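Local coordinates for protein NADP-dependent glyceraldehyde-3-phosphate dehydrogenase (Bacillus halodurans, PDB 3PRL) that probably catalyses the NADP-dependent, non-phosphorylating oxidation of glyceraldehyde 3-phosphate to 3-phosphoglycerate, at residues 279-284 with 294-299; 308-313 with 372-377; 318-323 with 328-333; 338-343 with 361-366. One frame throughout, in Å; residues are numbered along the deposited sequence.

Interaction 1 (279-284 with 294-299); sequences SQIVSG and TAIKRV
Ile-281 of helix 274-286 lays its two branches against Ile-296 and Val-299 of strand 296-302, the closing contact of a beta-alpha-beta crossover whose first strand is 264-268. The segment axes approach to 8.2 Å and run at 137°. Ile-281 leaves the helix obliquely, so its ends do the touching. CG1 lies beside the backbone N (chi1 -71°), and a second bend carries CD1 over Ile-296, which it meets at CG2 (3.9 Å) and at CG1; the two side chains lie nearly perpendicular. CG2 goes the other way and reaches Val-299 CG2 (4.0 Å from Ile-281 CG2). Branched aliphatic residues suit this layer because one residue can serve two partners. Ile-296 and Val-299 both face the helix although three residues apart, because the chain departs from regular strand geometry at Lys-297, which points away; its NZ forms a salt bridge with Glu-386. Ala-266 and Phe-419 help enclose Ile-281. Higher up the helix glycine suits the place: a beta carbon on Gly-284 would point at the strand, and Gly-284 CA and Ala-295 CA are 5.3 Å apart. The small side chain opposite completes the fit, with Ala-295 CB 3.4 Å from Gly-284 O.

Interaction 2 (308-313 with 372-377); sequences QLVANI and LLDDVT
Leu-372 opens the contact by presenting both its methyls to Ile-313 of helix 303-317. Its CG stands anti to the backbone N (chi1 -162°), which sends the branched end off the strand to the helix, and Ile-313 CG2 rests between the two prongs, 3.8 Å from Leu-372 CD2 and 3.9 Å from Leu-372 CD1. The side chains meet nearly at a right angle. Leu-373 follows with its side chain on the other face, where it packs on Val-382 and Leu-357, as strand alternation requires. Asp-374 comes round to the helix again, and its OD2 is met by both methyls of Val-310, each of Val-310 CG1 and Val-310 CG2 lying 3.8 Å from it. A carboxylate is an unexpected mate for valine, but its other oxygen is occupied: Asp-374 OD1 accepts the N-H of Asp-375 at 2.6 Å from above the carboxylate plane, and has a long, weak ion pair with Arg-396. With an alanine here, the valine methyls would probably lose part of their cover, while Asp-375 N and Arg-396 would be left without this acceptor. Asp-375 then turns the chain off the strand with positive phi (56°), and Val-376 packs on Pro-393 beyond. The strand itself lies between strands 356-359 and 391-397, hydrogen-bonded to both. Leu-358 and Arg-396 from these neighbours also touch Val-310, and helix 274-286 flanks helix 303-317 through Leu-309 and Asn-312.

Interaction 3 (318-323 with 328-333); sequences EQLTVG and DADITP
Thr-321 and Asp-330 exchange hydrogen bonds, each side chain accepting the backbone N-H of the other residue. Asp-330 OD2 takes the Thr-321 N-H at 3.1 Å through its anti lone pair, nearly straight (168°), and Thr-321 OG1 receives that of Asp-330 at 3.2 Å. The threonine hydroxyl can do this because it sits between its own N and carbonyl carbon (chi1 64°). A leucine in place of Asp-330 would probably leave Thr-321 N without its acceptor and put an apolar group beside the hydroxyl. Next come two backbone bonds, Ile-331 N to Thr-321 O (3.1 Å) and Gly-323 N to Ile-331 O (3.2 Å). They bracket Val-322 in the pattern of a single parallel-type beta bridge, within the loop that links helices 303-317 and 337-352. Gly-323 O gets a CA-H from Thr-332, and Ala-329 CB already lies 3.4 Å from Gly-323 N. Beside these bonds, Leu-320 CD1 meets Ile-331 CD1 at 3.9 Å, and both residues rest on Phe-286 and Pro-370. Other polar groups bond to neighbouring parts of the chain: Thr-332 OG1 donates to Ala-100 O, Thr-332 O is bonded to Ser-289 OG, and Asp-328 OD1 accepts from Lys-104 N.

Interaction 4 (338-343 with 361-366); sequences KSAAFI and NKRQGN
Ala-340 sets its methyl over one face of the Arg-363 guanidinium, 4.0 Å from Arg-363 NH2, and close to the carbonyl of Gly-365, with 3.9 Å from Ala-340 CB to Gly-365 O. This is the compact part: Ala-340 is buried, points at the hairpin, and also touches Leu-368 and Val-334, where a methyl lets the helix come near. The arginine is held from its own side. Its CG lies anti to the backbone N (chi1 156°), and a bend at chi2 swings the head back. Arg-363 NE then gives a tilted hydrogen bond to Gly-365 O (3.2 Å, 145°). Arginine suits the spot because its long side chain also touches Leu-368 while the flat head reaches across to the helix. Toward solvent the contact thins out. Ala-341 is exposed with its methyl turned away, Arg-363 NH2 comes no nearer than 4.0 Å to Ala-341 N, and Arg-363 NH1 stays 3.9 Å from Ala-340 O. Gly-365 takes a positive phi (80°), and with Asn-366 it has angles close to those of a type II' turn, where glycine is favoured in the first corner. It is thus a helix, 337-352, packed against the turn of the beta-hairpin formed by strands 363-364 and 367-374.

Along the chain interaction 1 closes first; interactions 3 and 4 then follow in series, both nested within the loop that interaction 2 closes. Interactions 1, 2 and 4 reach one mixed sheet, that of the alpha/beta domain which in aldehyde dehydrogenases carries the catalytic cysteine. Interactions 1 and 2, with centres about 12 Å apart, pack together through Val-282 and Ile-313; Val-282 also meets Leu-320 of interaction 3. Interaction 3 touches interaction 4 through Pro-333 and Asn-366, with centres about 15 Å apart, whereas the centres of interactions 1 and 4 are about 20 Å apart and the two do not touch. Helices 274-286, 303-317 and 337-352 each pack on the one sheet, and the 318-333 loop bridges between them.

Interaction 1 (279-284 with 294-299)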
loop_
_atom_site.group_PDB
_atom_site.type_symbol
_atom_site.label_atom_id
_atom_site.label_comp_id
_atom_site.label_asym_id
_atom_site.label_seq_id
_atom_site.Cartn_x
_atom_site.Cartn_y
_atom_site.Cartn_z
ATOM N N SER D 279 -34.557 4.529 -16.722
ATOM C CA SER D 279 -34.763 4.289 -15.305
ATOM C C SER D 279 -33.636 4.871 -14.438
ATOM O O SER D 279 -33.912 5.527 -13.442
ATOM C CB SER D 279 -34.956 2.800 -15.037
ATOM O OG SER D 279 -35.345 2.603 -13.695
ATOM N N GLN D 280 -32.383 4.658 -14.829
ATOM C CA GLN D 280 -31.244 5.258 -14.103
ATOM C C GLN D 280 -31.340 6.789 -14.132
ATOM O O GLN D 280 -31.182 7.452 -13.100
ATOM C CB GLN D 280 -29.894 4.779 -14.673
ATOM C CG GLN D 280 -29.511 3.303 -14.356
ATOM C CD GLN D 280 -29.248 3.040 -12.861
ATOM O OE1 GLN D 280 -28.208 3.404 -12.323
ATOM N NE2 GLN D 280 -30.195 2.389 -12.198
ATOM N N ILE D 281 -31.620 7.340 -15.311
ATOM C CA ILE D 281 -31.772 8.791 -15.486
ATOM C C ILE D 281 -32.797 9.405 -14.531
ATOM O O ILE D 281 -32.460 10.324 -13.783
ATOM C CB ILE D 281 -32.040 9.187 -16.973
ATOM C CG1 ILE D 281 -30.772 8.988 -17.805
ATOM C CG2 ILE D 281 -32.465 10.636 -17.105
ATOM C CD1 ILE D 281 -29.510 9.339 -17.074
ATOM N N VAL D 282 -34.026 8.888 -14.536
ATOM C CA VAL D 282 -35.085 9.417 -13.675
ATOM C C VAL D 282 -34.803 9.230 -12.176
ATOM O O VAL D 282 -34.917 10.183 -11.405
ATOM C CB VAL D 282 -36.471 8.863 -14.062
ATOM C CG1 VAL D 282 -37.518 9.250 -13.018
ATOM C CG2 VAL D 282 -36.867 9.368 -15.439
ATOM N N SER D 283 -34.444 8.013 -11.771
ATOM C CA SER D 283 -34.053 7.743 -10.377
ATOM C C SER D 283 -33.028 8.750 -9.817
ATOM O O SER D 283 -33.168 9.235 -8.691
ATOM C CB SER D 283 -33.514 6.318 -10.235
ATOM O OG SER D 283 -32.923 6.112 -8.959
ATOM N N GLY D 284 -32.016 9.065 -10.621
ATOM C CA GLY D 284 -30.931 9.948 -10.204
ATOM C C GLY D 284 -31.228 11.437 -10.310
ATOM O O GLY D 284 -30.827 12.205 -9.444
ATOM N N THR D 294 -24.637 15.676 -6.499
ATOM C CA THR D 294 -24.454 14.536 -7.371
ATOM C C THR D 294 -25.829 14.019 -7.829
ATOM O O THR D 294 -26.608 13.487 -7.032
ATOM C CB THR D 294 -23.669 13.433 -6.665
ATOM O OG1 THR D 294 -22.669 14.022 -5.811
ATOM C CG2 THR D 294 -22.997 12.539 -7.681
ATOM N N ALA D 295 -26.100 14.202 -9.116
ATOM C CA ALA D 295 -27.374 13.876 -9.751
ATOM C C ALA D 295 -27.266 14.229 -11.212
ATOM O O ALA D 295 -26.652 15.235 -11.564
ATOM C CB ALA D 295 -28.509 14.672 -9.129
ATOM N N ILE D 296 -27.893 13.416 -12.057
ATOM C CA ILE D 296 -27.995 13.705 -13.473
ATOM C C ILE D 296 -28.907 14.933 -13.679
ATOM O O ILE D 296 -30.044 14.966 -13.217
ATOM C CB ILE D 296 -28.548 12.485 -14.236
ATOM C CG1 ILE D 296 -27.546 11.316 -14.214
ATOM C CG2 ILE D 296 -29.018 12.877 -15.636
ATOM C CD1 ILE D 296 -26.307 11.494 -15.058
ATOM N N LYS D 297 -28.400 15.938 -14.372
ATOM C CA LYS D 297 -29.150 17.173 -14.569
ATOM C C LYS D 297 -29.147 17.602 -16.018
ATOM O O LYS D 297 -29.603 18.681 -16.326
ATOM C CB LYS D 297 -28.559 18.289 -13.709
ATOM C CG LYS D 297 -28.790 18.142 -12.216
ATOM C CD LYS D 297 -27.847 19.035 -11.499
ATOM C CE LYS D 297 -27.981 18.904 -10.010
ATOM N NZ LYS D 297 -26.618 19.030 -9.388
ATOM N N ARG D 298 -28.638 16.742 -16.894
ATOM C CA ARG D 298 -28.449 17.029 -18.315
ATOM C C ARG D 298 -28.460 15.716 -19.079
ATOM O O ARG D 298 -27.697 14.807 -18.739
ATOM C CB ARG D 298 -27.063 17.640 -18.543
ATOM C CG ARG D 298 -26.959 19.139 -18.559
ATOM C CD ARG D 298 -25.617 19.538 -19.176
ATOM N NE ARG D 298 -24.464 19.218 -18.330
ATOM C CZ ARG D 298 -23.217 19.627 -18.572
ATOM N NH1 ARG D 298 -22.954 20.386 -19.641
ATOM N NH2 ARG D 298 -22.230 19.290 -17.741
ATOM N N VAL D 299 -29.296 15.602 -20.106
ATOM C CA VAL D 299 -29.194 14.446 -20.990
ATOM C C VAL D 299 -28.732 14.845 -22.388
ATOM O O VAL D 299 -29.462 15.494 -23.130
ATOM C CB VAL D 299 -30.510 13.648 -21.110
ATOM C CG1 VAL D 299 -30.297 12.426 -22.006
ATOM C CG2 VAL D 299 -31.039 13.226 -19.738
#

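Interaction 2 (308-313 with 372-377)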
loop_
_atom_site.group_PDB
_atom_site.type_symbol
_atom_site.label_atom_id
_atom_site.label_comp_id
_atom_site.label_asym_id
_atom_site.label_seq_id
_atom_site.Cartn_x
_atom_site.Cartn_y
_atom_site.Cartn_z
ATOM N N GLN D 308 -37.224 7.542 -28.654
ATOM C CA GLN D 308 -37.581 6.385 -27.843
ATOM C C GLN D 308 -37.211 6.540 -26.365
ATOM O O GLN D 308 -38.001 6.186 -25.503
ATOM C CB GLN D 308 -37.011 5.090 -28.436
ATOM C CG GLN D 308 -37.565 3.811 -27.796
ATOM C CD GLN D 308 -39.091 3.808 -27.688
ATOM O OE1 GLN D 308 -39.799 3.512 -28.656
ATOM N NE2 GLN D 308 -39.600 4.132 -26.500
ATOM N N LEU D 309 -36.019 7.067 -26.079
ATOM C CA LEU D 309 -35.582 7.280 -24.689
ATOM C C LEU D 309 -36.461 8.310 -23.974
ATOM O O LEU D 309 -36.931 8.073 -22.862
ATOM C CB LEU D 309 -34.116 7.712 -24.637
ATOM C CG LEU D 309 -33.570 8.107 -23.255
ATOM C CD1 LEU D 309 -33.312 6.871 -22.401
ATOM C CD2 LEU D 309 -32.325 8.981 -23.373
ATOM N N VAL D 310 -36.689 9.440 -24.640
ATOM C CA VAL D 310 -37.486 10.535 -24.085
ATOM C C VAL D 310 -38.958 10.145 -23.919
ATOM O O VAL D 310 -39.666 10.700 -23.073
ATOM C CB VAL D 310 -37.273 11.855 -24.885
ATOM C CG1 VAL D 310 -38.106 11.895 -26.144
ATOM C CG2 VAL D 310 -37.549 13.057 -24.009
ATOM N N ALA D 311 -39.397 9.168 -24.717
ATOM C CA ALA D 311 -40.689 8.519 -24.524
ATOM C C ALA D 311 -40.701 7.703 -23.224
ATOM O O ALA D 311 -41.630 7.827 -22.416
ATOM C CB ALA D 311 -41.054 7.635 -25.740
ATOM N N ASN D 312 -39.668 6.882 -23.020
ATOM C CA ASN D 312 -39.550 6.088 -21.790
ATOM C C ASN D 312 -39.479 7.000 -20.569
ATOM O O ASN D 312 -40.277 6.861 -19.637
ATOM C CB ASN D 312 -38.330 5.163 -21.823
ATOM C CG ASN D 312 -38.227 4.345 -23.105
ATOM O OD1 ASN D 312 -39.230 4.008 -23.743
ATOM N ND2 ASN D 312 -36.996 4.014 -23.483
ATOM N N ILE D 313 -38.538 7.946 -20.599
ATOM C CA ILE D 313 -38.393 8.958 -19.548
ATOM C C ILE D 313 -39.715 9.654 -19.185
ATOM O O ILE D 313 -40.056 9.751 -18.004
ATOM C CB ILE D 313 -37.319 10.004 -19.907
ATOM C CG1 ILE D 313 -35.944 9.329 -20.027
ATOM C CG2 ILE D 313 -37.291 11.128 -18.850
ATOM C CD1 ILE D 313 -34.927 10.133 -20.815
ATOM N N LEU D 372 -40.172 18.038 -17.161
ATOM C CA LEU D 372 -39.386 17.512 -18.273
ATOM C C LEU D 372 -39.431 18.447 -19.473
ATOM O O LEU D 372 -40.513 18.794 -19.974
ATOM C CB LEU D 372 -39.850 16.107 -18.669
ATOM C CG LEU D 372 -38.868 15.272 -19.501
ATOM C CD1 LEU D 372 -37.583 14.979 -18.724
ATOM C CD2 LEU D 372 -39.519 13.981 -19.941
ATOM N N LEU D 373 -38.243 18.844 -19.928
ATOM C CA LEU D 373 -38.099 19.701 -21.098
ATOM C C LEU D 373 -37.311 18.986 -22.177
ATOM O O LEU D 373 -36.350 18.275 -21.885
ATOM C CB LEU D 373 -37.394 21.005 -20.724
ATOM C CG LEU D 373 -37.921 21.801 -19.526
ATOM C CD1 LEU D 373 -36.843 22.736 -19.010
ATOM C CD2 LEU D 373 -39.203 22.575 -19.884
ATOM N N ASP D 374 -37.717 19.183 -23.425
ATOM C CA ASP D 374 -37.042 18.569 -24.566
ATOM C C ASP D 374 -36.488 19.654 -25.478
ATOM O O ASP D 374 -36.796 20.833 -25.298
ATOM C CB ASP D 374 -37.986 17.617 -25.324
ATOM C CG ASP D 374 -37.242 16.568 -26.164
ATOM O OD1 ASP D 374 -35.993 16.622 -26.267
ATOM O OD2 ASP D 374 -37.921 15.682 -26.730
ATOM N N ASP D 375 -35.649 19.243 -26.430
ATOM C CA ASP D 375 -35.059 20.119 -27.447
ATOM C C ASP D 375 -34.302 21.299 -26.842
ATOM O O ASP D 375 -34.246 22.395 -27.422
ATOM C CB ASP D 375 -36.135 20.577 -28.436
ATOM C CG ASP D 375 -36.679 19.430 -29.269
ATOM O OD1 ASP D 375 -36.049 19.098 -30.299
ATOM O OD2 ASP D 375 -37.738 18.867 -28.903
ATOM N N VAL D 376 -33.709 21.051 -25.672
ATOM C CA VAL D 376 -33.049 22.085 -24.882
ATOM C C VAL D 376 -31.761 22.521 -25.562
ATOM O O VAL D 376 -31.005 21.699 -26.084
ATOM C CB VAL D 376 -32.836 21.638 -23.412
ATOM C CG1 VAL D 376 -31.932 22.611 -22.650
ATOM C CG2 VAL D 376 -34.181 21.533 -22.719
ATOM N N THR D 377 -31.535 23.827 -25.581
ATOM C CA THR D 377 -30.425 24.377 -26.347
ATOM C C THR D 377 -29.341 24.983 -25.451
ATOM O O THR D 377 -29.615 25.392 -24.314
ATOM C CB THR D 377 -30.916 25.399 -27.424
ATOM O OG1 THR D 377 -31.575 26.500 -26.793
ATOM C CG2 THR D 377 -31.874 24.735 -28.423
#

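Interaction 3 (318-323 with 328-333)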
loop_
_atom_site.group_PDB
_atom_site.type_symbol
_atom_site.label_atom_id
_atom_site.label_comp_id
_atom_site.label_asym_id
_atom_site.label_seq_id
_atom_site.Cartn_x
_atom_site.Cartn_y
_atom_site.Cartn_z
ATOM N N GLU D 318 -44.179 10.615 -15.224
ATOM C CA GLU D 318 -45.614 10.621 -14.929
ATOM C C GLU D 318 -46.015 9.567 -13.885
ATOM O O GLU D 318 -47.145 9.577 -13.388
ATOM C CB GLU D 318 -46.417 10.440 -16.219
ATOM C CG GLU D 318 -46.877 11.749 -16.827
ATOM C CD GLU D 318 -46.726 11.792 -18.336
ATOM O OE1 GLU D 318 -46.611 10.712 -18.967
ATOM O OE2 GLU D 318 -46.717 12.916 -18.891
ATOM N N GLN D 319 -45.089 8.661 -13.570
ATOM C CA GLN D 319 -45.292 7.652 -12.521
ATOM C C GLN D 319 -44.872 8.194 -11.147
ATOM O O GLN D 319 -45.225 7.618 -10.110
ATOM C CB GLN D 319 -44.490 6.378 -12.827
ATOM C CG GLN D 319 -45.262 5.194 -13.410
ATOM C CD GLN D 319 -44.586 3.843 -13.088
ATOM O OE1 GLN D 319 -43.440 3.794 -12.621
ATOM N NE2 GLN D 319 -45.303 2.750 -13.332
ATOM N N LEU D 320 -44.097 9.283 -11.142
ATOM C CA LEU D 320 -43.636 9.891 -9.886
ATOM C C LEU D 320 -44.791 10.540 -9.137
ATOM O O LEU D 320 -45.570 11.304 -9.719
ATOM C CB LEU D 320 -42.517 10.920 -10.125
ATOM C CG LEU D 320 -41.328 10.493 -10.984
ATOM C CD1 LEU D 320 -40.439 11.684 -11.261
ATOM C CD2 LEU D 320 -40.524 9.333 -10.363
ATOM N N THR D 321 -44.888 10.223 -7.848
ATOM C CA THR D 321 -45.905 10.794 -6.968
ATOM C C THR D 321 -45.421 12.126 -6.411
ATOM O O THR D 321 -44.226 12.303 -6.146
ATOM C CB THR D 321 -46.230 9.856 -5.776
ATOM O OG1 THR D 321 -45.068 9.710 -4.952
ATOM C CG2 THR D 321 -46.674 8.482 -6.259
ATOM N N VAL D 322 -46.359 13.054 -6.237
ATOM C CA VAL D 322 -46.084 14.405 -5.753
ATOM C C VAL D 322 -46.832 14.671 -4.444
ATOM O O VAL D 322 -48.036 14.407 -4.354
ATOM C CB VAL D 322 -46.496 15.469 -6.799
ATOM C CG1 VAL D 322 -45.600 15.401 -8.008
ATOM C CG2 VAL D 322 -47.985 15.303 -7.227
ATOM N N GLY D 323 -46.128 15.184 -3.432
ATOM C CA GLY D 323 -46.768 15.482 -2.141
ATOM C C GLY D 323 -45.818 15.795 -0.998
ATOM O O GLY D 323 -44.696 16.273 -1.217
ATOM N N ASP D 328 -43.987 9.998 1.936
ATOM C CA ASP D 328 -42.982 9.300 1.119
ATOM C C ASP D 328 -43.137 9.553 -0.391
ATOM O O ASP D 328 -42.846 8.669 -1.208
ATOM C CB ASP D 328 -43.036 7.781 1.375
ATOM C CG ASP D 328 -41.818 7.258 2.079
ATOM O OD1 ASP D 328 -40.692 7.585 1.655
ATOM O OD2 ASP D 328 -41.990 6.493 3.054
ATOM N N ALA D 329 -43.607 10.740 -0.766
ATOM C CA ALA D 329 -43.670 11.117 -2.183
ATOM C C ALA D 329 -42.272 11.152 -2.811
ATOM O O ALA D 329 -41.273 11.429 -2.127
ATOM C CB ALA D 329 -44.373 12.463 -2.352
ATOM N N ASP D 330 -42.199 10.842 -4.104
ATOM C CA ASP D 330 -40.931 10.894 -4.842
ATOM C C ASP D 330 -40.461 12.344 -4.970
ATOM O O ASP D 330 -39.274 12.656 -4.776
ATOM C CB ASP D 330 -41.085 10.270 -6.235
ATOM C CG ASP D 330 -41.486 8.805 -6.187
ATOM O OD1 ASP D 330 -40.732 7.992 -5.615
ATOM O OD2 ASP D 330 -42.552 8.465 -6.747
ATOM N N ILE D 331 -41.422 13.216 -5.278
ATOM C CA ILE D 331 -41.203 14.636 -5.420
ATOM C C ILE D 331 -41.868 15.401 -4.282
ATOM O O ILE D 331 -43.089 15.529 -4.230
ATOM C CB ILE D 331 -41.729 15.134 -6.781
ATOM C CG1 ILE D 331 -41.347 14.167 -7.921
ATOM C CG2 ILE D 331 -41.279 16.573 -7.041
ATOM C CD1 ILE D 331 -39.819 14.059 -8.240
ATOM N N THR D 332 -41.062 15.890 -3.353
ATOM C CA THR D 332 -41.575 16.725 -2.270
ATOM C C THR D 332 -41.194 18.189 -2.504
ATOM O O THR D 332 -40.479 18.492 -3.476
ATOM C CB THR D 332 -41.118 16.226 -0.872
ATOM O OG1 THR D 332 -39.707 15.977 -0.861
ATOM C CG2 THR D 332 -41.863 14.950 -0.498
ATOM N N PRO D 333 -41.659 19.097 -1.618
ATOM C CA PRO D 333 -41.378 20.520 -1.786
ATOM C C PRO D 333 -39.886 20.839 -1.709
ATOM O O PRO D 333 -39.136 20.179 -0.976
ATOM C CB PRO D 333 -42.123 21.166 -0.607
ATOM C CG PRO D 333 -43.131 20.148 -0.172
ATOM C CD PRO D 333 -42.461 18.846 -0.406
#

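Interaction 4 (338-343 with 361-366)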
loop_
_atom_site.group_PDB
_atom_site.type_symbol
_atom_site.label_atom_id
_atom_site.label_comp_id
_atom_site.label_asym_id
_atom_site.label_seq_id
_atom_site.Cartn_x
_atom_site.Cartn_y
_atom_site.Cartn_z
ATOM N N LYS D 338 -37.177 31.170 -2.267
ATOM C CA LYS D 338 -36.078 31.613 -3.116
ATOM C C LYS D 338 -35.775 30.563 -4.172
ATOM O O LYS D 338 -35.743 30.863 -5.372
ATOM C CB LYS D 338 -34.827 31.850 -2.256
ATOM C CG LYS D 338 -33.975 33.079 -2.616
ATOM C CD LYS D 338 -33.475 33.090 -4.065
ATOM C CE LYS D 338 -32.737 34.402 -4.407
ATOM N NZ LYS D 338 -31.259 34.366 -4.101
ATOM N N SER D 339 -35.552 29.331 -3.707
ATOM C CA SER D 339 -35.117 28.224 -4.560
ATOM C C SER D 339 -36.152 27.906 -5.631
ATOM O O SER D 339 -35.809 27.820 -6.816
ATOM C CB SER D 339 -34.790 26.988 -3.717
ATOM O OG SER D 339 -34.930 25.809 -4.481
ATOM N N ALA D 340 -37.415 27.772 -5.220
ATOM C CA ALA D 340 -38.519 27.539 -6.151
ATOM C C ALA D 340 -38.663 28.679 -7.181
ATOM O O ALA D 340 -38.804 28.423 -8.382
ATOM C CB ALA D 340 -39.827 27.323 -5.387
ATOM N N ALA D 341 -38.606 29.927 -6.719
ATOM C CA ALA D 341 -38.608 31.067 -7.648
ATOM C C ALA D 341 -37.503 30.908 -8.709
ATOM O O ALA D 341 -37.778 31.019 -9.911
ATOM C CB ALA D 341 -38.452 32.383 -6.897
ATOM N N PHE D 342 -36.275 30.637 -8.247
ATOM C CA PHE D 342 -35.087 30.471 -9.112
ATOM C C PHE D 342 -35.265 29.327 -10.110
ATOM O O PHE D 342 -34.941 29.486 -11.280
ATOM C CB PHE D 342 -33.797 30.285 -8.280
ATOM C CG PHE D 342 -32.570 29.905 -9.107
ATOM C CD1 PHE D 342 -31.818 30.881 -9.762
ATOM C CD2 PHE D 342 -32.178 28.569 -9.225
ATOM C CE1 PHE D 342 -30.709 30.551 -10.533
ATOM C CE2 PHE D 342 -31.057 28.210 -9.992
ATOM C CZ PHE D 342 -30.318 29.206 -10.651
ATOM N N ILE D 343 -35.794 28.188 -9.649
ATOM C CA ILE D 343 -36.122 27.047 -10.534
ATOM C C ILE D 343 -37.143 27.431 -11.611
ATOM O O ILE D 343 -36.933 27.182 -12.797
ATOM C CB ILE D 343 -36.648 25.815 -9.742
ATOM C CG1 ILE D 343 -35.601 25.341 -8.721
ATOM C CG2 ILE D 343 -37.023 24.670 -10.699
ATOM C CD1 ILE D 343 -36.223 24.783 -7.453
ATOM N N ASN D 361 -45.169 21.234 -15.768
ATOM C CA ASN D 361 -44.606 22.519 -15.348
ATOM C C ASN D 361 -45.065 22.825 -13.910
ATOM O O ASN D 361 -44.330 23.419 -13.113
ATOM C CB ASN D 361 -45.092 23.618 -16.314
ATOM C CG ASN D 361 -44.270 24.906 -16.240
ATOM O OD1 ASN D 361 -43.354 25.037 -15.431
ATOM N ND2 ASN D 361 -44.607 25.871 -17.100
ATOM N N LYS D 362 -46.270 22.337 -13.597
ATOM C CA LYS D 362 -47.100 22.714 -12.431
ATOM C C LYS D 362 -46.397 22.917 -11.088
ATOM O O LYS D 362 -45.559 22.125 -10.680
ATOM C CB LYS D 362 -48.244 21.699 -12.244
ATOM C CG LYS D 362 -48.853 21.150 -13.537
ATOM C CD LYS D 362 -49.612 22.219 -14.315
ATOM C CE LYS D 362 -49.897 21.771 -15.738
ATOM N NZ LYS D 362 -50.304 22.920 -16.592
ATOM N N ARG D 363 -46.788 23.973 -10.386
ATOM C CA ARG D 363 -46.170 24.303 -9.116
ATOM C C ARG D 363 -47.111 25.087 -8.234
ATOM O O ARG D 363 -47.700 26.075 -8.671
ATOM C CB ARG D 363 -44.915 25.132 -9.358
ATOM C CG ARG D 363 -44.528 25.988 -8.181
ATOM C CD ARG D 363 -44.342 27.412 -8.614
ATOM N NE ARG D 363 -43.845 28.226 -7.516
ATOM C CZ ARG D 363 -42.991 29.228 -7.673
ATOM N NH1 ARG D 363 -42.537 29.525 -8.883
ATOM N NH2 ARG D 363 -42.581 29.921 -6.622
ATOM N N GLN D 364 -47.235 24.659 -6.985
ATOM C CA GLN D 364 -48.076 25.359 -6.025
ATOM C C GLN D 364 -47.273 25.743 -4.785
ATOM O O GLN D 364 -47.214 24.984 -3.816
ATOM C CB GLN D 364 -49.303 24.517 -5.655
ATOM C CG GLN D 364 -49.718 23.510 -6.728
ATOM C CD GLN D 364 -51.203 23.549 -7.054
ATOM O OE1 GLN D 364 -51.962 24.338 -6.483
ATOM N NE2 GLN D 364 -51.621 22.697 -7.991
ATOM N N GLY D 365 -46.654 26.923 -4.833
ATOM C CA GLY D 365 -45.821 27.429 -3.736
ATOM C C GLY D 365 -44.423 26.827 -3.712
ATOM O O GLY D 365 -43.589 27.127 -4.571
ATOM N N ASN D 366 -44.180 25.982 -2.710
ATOM C CA ASN D 366 -42.934 25.220 -2.556
ATOM C C ASN D 366 -42.885 23.960 -3.420
ATOM O O ASN D 366 -41.811 23.537 -3.855
ATOM C CB ASN D 366 -42.790 24.769 -1.101
ATOM C CG ASN D 366 -42.063 25.773 -0.236
ATOM O OD1 ASN D 366 -41.255 25.387 0.624
ATOM N ND2 ASN D 366 -42.344 27.061 -0.438
#